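Local structure of inner membrane lipoprotein (Salmonella enterica subsp. enterica serovar typhimurium str. lt2, 4C47) at the interface of chains A and B. The protein is a trimeric inner membrane lipoprotein that is required for proper surface expression of the autotransporter adhesin SadA and may take part directly in its biogenesis. Coordinates in Å, arbitrary orientation; residue numbers count along the deposited sequence, not the author numbering. Chains: chain A/B, Inner membrane lipoprotein.

The interface of chains A and B. Residues chain A 36, 39, 43; chain B 38, 42.
A:Glu36, A:Ile39 and A:Glu43 face B:Lys38 and B:Leu42 along two copies of the long helix 8-71, with phi near -60° and psi near -45° throughout, in the coiled coil that holds the homotrimer together. Spaced three and four residues apart, A:Glu36, A:Ile39 and A:Glu43 fall on one flank of their helix, and B:Lys38 and B:Leu42 lie one turn apart on the facing helix. B:Lys38 is the centre of the patch. Its chain is fully extended beyond CG, and this length carries the ammonium NZ to the carboxylate of A:Glu36, where a rather long salt bridge joins NZ to OE2 at 3.6 Å. The flexible chain of A:Glu36 lets its carboxylate meet the ammonium, with CG anti to the backbone N (chi1 -174°) and a bend at chi2. Lysine suits the place because its methylenes can pack on the way to the charge: CD of B:Lys38 passes CG2 of A:Ile39 at 4.1 Å, the two side chains nearly perpendicular. A:Ile39 offers that beta-branch as an apolar support close to the helix. A:Glu43 serves two purposes. The CD2 methyl of B:Leu42, apolar as suits a coiled-coil contact, rests roughly square against its aliphatic base, 3.7 Å from CG of A:Glu43. The carboxylate comes up to the flank of the lysine chain at about a right angle, OE2 of A:Glu43 lying 3.6 Å from CD of B:Lys38. NZ of B:Lys38 is farther along, 5.0 Å from that OE2 of A:Glu43, so any attraction is probably modest. Water 1 ties this carboxylate to the opposite backbone, 2.8 Å from OE2 of A:Glu43 and 3.0 Å from the carbonyl O of B:Lys38.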
# COMPACT_ATOMS: atom_id res chain seq x y z
N GLU A 36 0.29 -38.89 4.21
CA GLU A 36 1.34 -38.70 3.22
C GLU A 36 0.84 -37.75 2.13
O GLU A 36 1.50 -36.75 1.81
CB GLU A 36 1.75 -40.04 2.61
CG GLU A 36 2.93 -39.96 1.67
CD GLU A 36 4.20 -39.52 2.36
OE1 GLU A 36 4.67 -40.26 3.25
OE2 GLU A 36 4.72 -38.44 2.03
N ILE A 39 0.49 -34.19 3.35
CA ILE A 39 1.81 -33.58 3.52
C ILE A 39 2.38 -33.12 2.18
O ILE A 39 2.92 -32.01 2.07
CB ILE A 39 2.78 -34.53 4.24
CG1 ILE A 39 2.40 -34.64 5.72
CG2 ILE A 39 4.21 -34.04 4.11
CD1 ILE A 39 3.11 -35.74 6.45
N GLU A 43 3.30 -29.24 1.22
CA GLU A 43 4.63 -28.81 0.80
C GLU A 43 4.57 -28.00 -0.51
O GLU A 43 5.17 -26.91 -0.61
CB GLU A 43 5.58 -30.00 0.67
CG GLU A 43 6.01 -30.57 2.02
CD GLU A 43 6.77 -31.88 1.90
OE1 GLU A 43 6.71 -32.51 0.83
OE2 GLU A 43 7.42 -32.28 2.89
N LYS B 38 9.20 -33.95 8.30
CA LYS B 38 8.59 -33.07 7.30
C LYS B 38 7.63 -32.06 7.94
O LYS B 38 7.63 -30.87 7.58
CB LYS B 38 7.87 -33.88 6.22
CG LYS B 38 8.79 -34.76 5.39
CD LYS B 38 8.00 -35.49 4.31
CE LYS B 38 8.87 -36.50 3.58
NZ LYS B 38 8.10 -37.22 2.52
N LEU B 42 7.63 -27.92 7.83
CA LEU B 42 6.44 -27.16 7.47
C LEU B 42 6.03 -26.15 8.54
O LEU B 42 5.73 -24.99 8.23
CB LEU B 42 5.27 -28.11 7.18
CG LEU B 42 5.38 -28.95 5.90
CD1 LEU B 42 4.29 -30.02 5.86
CD2 LEU B 42 5.29 -28.06 4.68
O HOH W 1 8.57 -30.58 4.76